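Local coordinates for condensin complex subunit 3 (Schizosaccharomyces pombe, PDB 5OQR), which serves as a regulatory subunit of the condensin complex, which is required to convert interphase chromatin into condensed, mitotic-like chromosomes, at residues Y465-F470 against G506-S511; R229-G234 against A247-Y252. All coordinates share one frame; numbering follows the deposited sequence.

Interaction 1. Residues Y465-F470 against G506-S511; sequences YVQCLF and GLECLS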
loop_
_atom_site.group_PDB
_atom_site.type_symbol
_atom_site.label_atom_id
_atom_site.label_comp_id
_atom_site.label_asym_id
_atom_site.label_seq_id
_atom_site.Cartn_x
_atom_site.Cartn_y
_atom_site.Cartn_z
ATOM N N TYR A 465 8.991 8.770 33.908
ATOM C CA TYR A 465 8.698 10.194 34.025
ATOM C C TYR A 465 9.863 11.030 33.516
ATOM O O TYR A 465 9.658 12.078 32.898
ATOM C CB TYR A 465 8.389 10.560 35.478
ATOM C CG TYR A 465 7.042 10.105 35.995
ATOM C CD1 TYR A 465 6.354 9.057 35.401
ATOM C CD2 TYR A 465 6.457 10.733 37.084
ATOM C CE1 TYR A 465 5.125 8.648 35.883
ATOM C CE2 TYR A 465 5.233 10.332 37.570
ATOM C CZ TYR A 465 4.572 9.290 36.967
ATOM O OH TYR A 465 3.350 8.895 37.454
ATOM N N VAL A 466 11.091 10.585 33.784
ATOM C CA VAL A 466 12.268 11.271 33.261
ATOM C C VAL A 466 12.272 11.211 31.743
ATOM O O VAL A 466 12.562 12.203 31.065
ATOM C CB VAL A 466 13.552 10.652 33.845
ATOM C CG1 VAL A 466 14.772 11.429 33.385
ATOM C CG2 VAL A 466 13.493 10.618 35.360
ATOM N N GLN A 467 11.950 10.044 31.189
ATOM C CA GLN A 467 11.928 9.880 29.743
ATOM C C GLN A 467 10.949 10.852 29.096
ATOM O O GLN A 467 11.281 11.522 28.112
ATOM C CB GLN A 467 11.568 8.436 29.401
ATOM C CG GLN A 467 11.739 8.071 27.946
ATOM C CD GLN A 467 11.378 6.627 27.676
ATOM O OE1 GLN A 467 11.139 5.853 28.603
ATOM N NE2 GLN A 467 11.336 6.253 26.404
ATOM N N CYS A 468 9.737 10.949 29.642
ATOM C CA CYS A 468 8.741 11.850 29.073
ATOM C C CYS A 468 9.114 13.310 29.285
ATOM O O CYS A 468 8.689 14.175 28.513
ATOM C CB CYS A 468 7.369 11.567 29.679
ATOM S SG CYS A 468 6.640 10.005 29.180
ATOM N N LEU A 469 9.892 13.606 30.324
ATOM C CA LEU A 469 10.310 14.981 30.570
ATOM C C LEU A 469 11.158 15.500 29.417
ATOM O O LEU A 469 10.847 16.530 28.811
ATOM C CB LEU A 469 11.078 15.061 31.892
ATOM C CG LEU A 469 11.877 16.343 32.153
ATOM C CD1 LEU A 469 10.998 17.571 32.083
ATOM C CD2 LEU A 469 12.574 16.269 33.498
ATOM N N PHE A 470 12.236 14.789 29.095
ATOM C CA PHE A 470 13.135 15.211 28.032
ATOM C C PHE A 470 12.567 14.967 26.642
ATOM O O PHE A 470 13.152 15.436 25.661
ATOM C CB PHE A 470 14.479 14.501 28.189
ATOM C CG PHE A 470 15.210 14.886 29.441
ATOM C CD1 PHE A 470 15.748 16.152 29.576
ATOM C CD2 PHE A 470 15.345 13.993 30.487
ATOM C CE1 PHE A 470 16.412 16.517 30.725
ATOM C CE2 PHE A 470 16.012 14.354 31.638
ATOM C CZ PHE A 470 16.546 15.618 31.756
ATOM N N GLY A 506 17.530 3.442 31.551
ATOM C CA GLY A 506 18.438 4.540 31.831
ATOM C C GLY A 506 19.144 5.039 30.587
ATOM O O GLY A 506 19.396 6.237 30.443
ATOM N N LEU A 507 19.478 4.128 29.672
ATOM C CA LEU A 507 20.153 4.536 28.444
ATOM C C LEU A 507 19.226 5.337 27.541
ATOM O O LEU A 507 19.646 6.332 26.943
ATOM C CB LEU A 507 20.693 3.310 27.708
ATOM C CG LEU A 507 22.033 2.781 28.224
ATOM C CD1 LEU A 507 22.309 1.407 27.661
ATOM C CD2 LEU A 507 23.161 3.732 27.864
ATOM N N GLU A 508 17.965 4.918 27.424
ATOM C CA GLU A 508 16.999 5.704 26.665
ATOM C C GLU A 508 16.860 7.105 27.245
ATOM O O GLU A 508 16.720 8.081 26.501
ATOM C CB GLU A 508 15.646 4.997 26.644
ATOM C CG GLU A 508 15.688 3.589 26.078
ATOM C CD GLU A 508 14.345 2.893 26.155
ATOM O OE1 GLU A 508 13.455 3.222 25.344
ATOM O OE2 GLU A 508 14.174 2.024 27.037
ATOM N N CYS A 509 16.899 7.225 28.575
ATOM C CA CYS A 509 16.847 8.541 29.200
ATOM C C CYS A 509 18.112 9.335 28.909
ATOM O O CYS A 509 18.048 10.534 28.620
ATOM C CB CYS A 509 16.649 8.402 30.711
ATOM S SG CYS A 509 15.024 7.832 31.221
ATOM N N LEU A 510 19.272 8.683 28.991
ATOM C CA LEU A 510 20.526 9.362 28.686
ATOM C C LEU A 510 20.542 9.867 27.250
ATOM O O LEU A 510 21.037 10.965 26.976
ATOM C CB LEU A 510 21.697 8.416 28.941
ATOM C CG LEU A 510 23.088 8.913 28.553
ATOM C CD1 LEU A 510 23.378 10.278 29.140
ATOM C CD2 LEU A 510 24.131 7.916 29.003
ATOM N N SER A 511 19.993 9.085 26.321
ATOM C CA SER A 511 19.975 9.493 24.920
ATOM C C SER A 511 19.227 10.805 24.743
ATOM O O SER A 511 19.699 11.713 24.051
ATOM C CB SER A 511 19.343 8.395 24.065
ATOM O OG SER A 511 20.063 7.182 24.175
#

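Interaction 2. Residues R229-G234 against A247-Y252; sequences RILKWG and ADMLAY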
loop_
_atom_site.group_PDB
_atom_site.type_symbol
_atom_site.label_atom_id
_atom_site.label_comp_id
_atom_site.label_asym_id
_atom_site.label_seq_id
_atom_site.Cartn_x
_atom_site.Cartn_y
_atom_site.Cartn_z
ATOM N N ARG A 229 -9.393 -5.402 8.615
ATOM C CA ARG A 229 -8.459 -5.421 7.496
ATOM C C ARG A 229 -9.108 -4.852 6.242
ATOM O O ARG A 229 -8.450 -4.171 5.446
ATOM C CB ARG A 229 -7.962 -6.846 7.259
ATOM C CG ARG A 229 -6.642 -6.917 6.507
ATOM C CD ARG A 229 -5.893 -8.215 6.777
ATOM N NE ARG A 229 -6.559 -9.381 6.192
ATOM C CZ ARG A 229 -7.163 -10.352 6.875
ATOM N NH1 ARG A 229 -7.202 -10.339 8.200
ATOM N NH2 ARG A 229 -7.730 -11.358 6.220
ATOM N N ILE A 230 -10.404 -5.107 6.057
ATOM C CA ILE A 230 -11.134 -4.527 4.931
ATOM C C ILE A 230 -11.080 -3.007 4.996
ATOM O O ILE A 230 -10.617 -2.339 4.064
ATOM C CB ILE A 230 -12.588 -5.033 4.917
ATOM C CG1 ILE A 230 -12.623 -6.530 4.609
ATOM C CG2 ILE A 230 -13.421 -4.266 3.890
ATOM C CD1 ILE A 230 -13.973 -7.165 4.813
ATOM N N LEU A 231 -11.566 -2.438 6.101
ATOM C CA LEU A 231 -11.655 -0.987 6.210
ATOM C C LEU A 231 -10.279 -0.340 6.145
ATOM O O LEU A 231 -10.117 0.731 5.551
ATOM C CB LEU A 231 -12.369 -0.607 7.506
ATOM C CG LEU A 231 -13.764 -1.203 7.694
ATOM C CD1 LEU A 231 -14.321 -0.807 9.050
ATOM C CD2 LEU A 231 -14.698 -0.763 6.579
ATOM N N LYS A 232 -9.275 -0.974 6.749
ATOM C CA LYS A 232 -7.925 -0.424 6.704
ATOM C C LYS A 232 -7.460 -0.250 5.265
ATOM O O LYS A 232 -6.909 0.794 4.900
ATOM C CB LYS A 232 -6.965 -1.330 7.474
ATOM C CG LYS A 232 -5.581 -0.729 7.676
ATOM C CD LYS A 232 -4.596 -1.744 8.228
ATOM C CE LYS A 232 -4.215 -2.781 7.182
ATOM N NZ LYS A 232 -3.165 -3.713 7.670
ATOM N N TRP A 233 -7.676 -1.266 4.430
ATOM C CA TRP A 233 -7.274 -1.176 3.031
ATOM C C TRP A 233 -8.173 -0.216 2.261
ATOM O O TRP A 233 -7.687 0.660 1.537
ATOM C CB TRP A 233 -7.304 -2.564 2.392
ATOM C CG TRP A 233 -6.149 -3.440 2.765
ATOM C CD1 TRP A 233 -4.899 -3.037 3.133
ATOM C CD2 TRP A 233 -6.137 -4.871 2.804
ATOM N NE1 TRP A 233 -4.110 -4.128 3.396
ATOM C CE2 TRP A 233 -4.845 -5.266 3.202
ATOM C CE3 TRP A 233 -7.092 -5.856 2.540
ATOM C CZ2 TRP A 233 -4.486 -6.604 3.344
ATOM C CZ3 TRP A 233 -6.733 -7.183 2.681
ATOM C CH2 TRP A 233 -5.441 -7.545 3.080
ATOM N N GLY A 234 -9.489 -0.363 2.411
ATOM C CA GLY A 234 -10.407 0.430 1.611
ATOM C C GLY A 234 -10.303 1.917 1.893
ATOM O O GLY A 234 -10.168 2.728 0.975
ATOM N N ALA A 247 -15.929 3.566 1.506
ATOM C CA ALA A 247 -16.635 4.444 2.430
ATOM C C ALA A 247 -18.145 4.326 2.270
ATOM O O ALA A 247 -18.884 4.478 3.248
ATOM C CB ALA A 247 -16.188 5.889 2.221
ATOM N N ASP A 248 -18.621 4.057 1.051
ATOM C CA ASP A 248 -20.055 3.904 0.833
ATOM C C ASP A 248 -20.560 2.580 1.389
ATOM O O ASP A 248 -21.653 2.516 1.958
ATOM C CB ASP A 248 -20.374 4.019 -0.659
ATOM C CG ASP A 248 -20.425 5.459 -1.138
ATOM O OD1 ASP A 248 -19.873 6.339 -0.448
ATOM O OD2 ASP A 248 -21.017 5.712 -2.208
ATOM N N MET A 249 -19.780 1.508 1.227
ATOM C CA MET A 249 -20.143 0.233 1.836
ATOM C C MET A 249 -20.218 0.362 3.347
ATOM O O MET A 249 -21.085 -0.241 3.990
ATOM C CB MET A 249 -19.125 -0.835 1.444
ATOM C CG MET A 249 -19.255 -2.157 2.202
ATOM S SD MET A 249 -17.769 -3.164 2.070
ATOM C CE MET A 249 -16.606 -2.171 3.003
ATOM N N LEU A 250 -19.306 1.135 3.931
ATOM C CA LEU A 250 -19.286 1.319 5.374
ATOM C C LEU A 250 -20.438 2.205 5.831
ATOM O O LEU A 250 -21.038 1.959 6.883
ATOM C CB LEU A 250 -17.935 1.913 5.783
ATOM C CG LEU A 250 -17.601 2.187 7.252
ATOM C CD1 LEU A 250 -18.063 3.573 7.666
ATOM C CD2 LEU A 250 -18.182 1.123 8.173
ATOM N N ALA A 251 -20.784 3.216 5.040
ATOM C CA ALA A 251 -21.722 4.243 5.469
ATOM C C ALA A 251 -23.167 3.965 5.080
ATOM O O ALA A 251 -24.056 4.687 5.540
ATOM C CB ALA A 251 -21.304 5.601 4.896
ATOM N N TYR A 252 -23.435 2.955 4.252
ATOM C CA TYR A 252 -24.802 2.714 3.802
ATOM C C TYR A 252 -25.227 1.263 3.980
ATOM O O TYR A 252 -26.405 0.990 4.228
ATOM C CB TYR A 252 -24.962 3.131 2.340
ATOM C CG TYR A 252 -25.098 4.626 2.147
ATOM C CD1 TYR A 252 -26.203 5.308 2.632
ATOM C CD2 TYR A 252 -24.127 5.352 1.475
ATOM C CE1 TYR A 252 -26.335 6.671 2.461
ATOM C CE2 TYR A 252 -24.250 6.715 1.298
ATOM C CZ TYR A 252 -25.356 7.369 1.793
ATOM O OH TYR A 252 -25.485 8.729 1.620
#

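Interaction 1. Residues Y465-F470 against G506-S511
Val466 and Gln467 meet Glu508 and Cys509 between two helices of an alpha-solenoid built from HEAT repeats. The first pair lies on helix 457-471. The second lies on helix 500-514, which belongs to HEAT repeat 7. The two short segments run in nearly the same direction, 19° apart, and their axes come within 9.1 Å. The closest pair of CA atoms is that of Gln467 and Cys509, 5.1 Å apart. Cys509 SG reaches across and rests against the backbone where Val466 joins Gln467. Cys509 SG lies 3.8 Å from Gln467 N and 4.0 Å from Gln467 CB. Val466 CB is 4.1 Å from Cys509 SG. These are van der Waals contacts, and no hydrogen bond joins the segments. The sulfur reaches this place because it stands opposite its own carbonyl carbon and beside its own backbone N (chi1 -71°). Ile491 of helix 480-495 touches Cys509, and Met486 of the same helix touches Val466, so helix 480-495 packs against both residues.

The polar part of the contact is looser. Gln467 runs out extended, with its amide near the Glu508 carboxylate. Gln467 NE2 and Glu508 OE1 are 3.8 Å apart, and the two flat groups are turned 62° from each other. Both residues are partly exposed. One turn beyond Leu507, Ser511 OG bonds back to Leu507 O at 2.9 Å. It comes from above the carbonyl plane, on the face opposite to Ser511 N, which also bonds Leu507 O.

Interaction 2. Residues R229-G234 against A247-Y252
Ile230 and Leu231 face Met249 and Leu250 in a buried, wholly apolar contact. Met249 CE is the closest methyl, 3.9 Å from Ile230 CG2. The Met249 chain leaves the backbone extended and then bends at its last torsion (chi3 68°). This turn brings CE, rather than SD, against helix 224-235. The side chains of Ile230 and Met249 cross at about a right angle. Leu231 meets two partners with one methyl. Leu231 CD2 is 4.3 Å from Met249 CE and 4.2 Å from Leu250 CG. The Leu231 bond to CB does not aim at the other helix, but the end of the side chain comes nearer. Leu231 and Leu250 also cross at about a right angle.

Both helices lie in HEAT repeat 5. They are its consecutive helices, 224-235 and 240-257, and the contact lies between the two helices of this hairpin. The short segments run at 132° to each other, with axes 10.8 Å apart at closest approach. The nearest CA atoms are those of Leu231 and Leu250, 8.0 Å apart. Tyr209 of helix 202-212 touches Ile230 and Met249, and Trp254 touches Leu231 and Met249.

No hydrogen bond joins the segments; the backbone bonds stay within each helix. Gly234 N bonds Ile230 O at 2.8 Å, and Ala251 N bonds Ala247 O at 2.9 Å. Helix 240-257 widens to a pi-type turn at 249-252. On helix 224-235, Trp233 NE1 and Lys232 NZ each hydrogen-bond to an aromatic side chain of the partner protein chain.

In the fold
Interaction 2 comes first along the chain and closes before interaction 1 opens. Their centres are 40 Å apart and their nearest atoms about 25 Å, so the two do not touch. They share no helix. Interaction 2 packs the two helices of one hairpin, 224-235 and 240-257, inside HEAT repeat 5. Interaction 1 packs helices 457-471 and 500-514, which are next but one in sequence, with helix 480-495 between them; their segments here run nearly parallel. Contacts of both kinds, within a hairpin and between successive ones, are those by which HEAT repeats stack into an alpha-solenoid. Residues at both places also lie within reach of the other protein chain of the assembly.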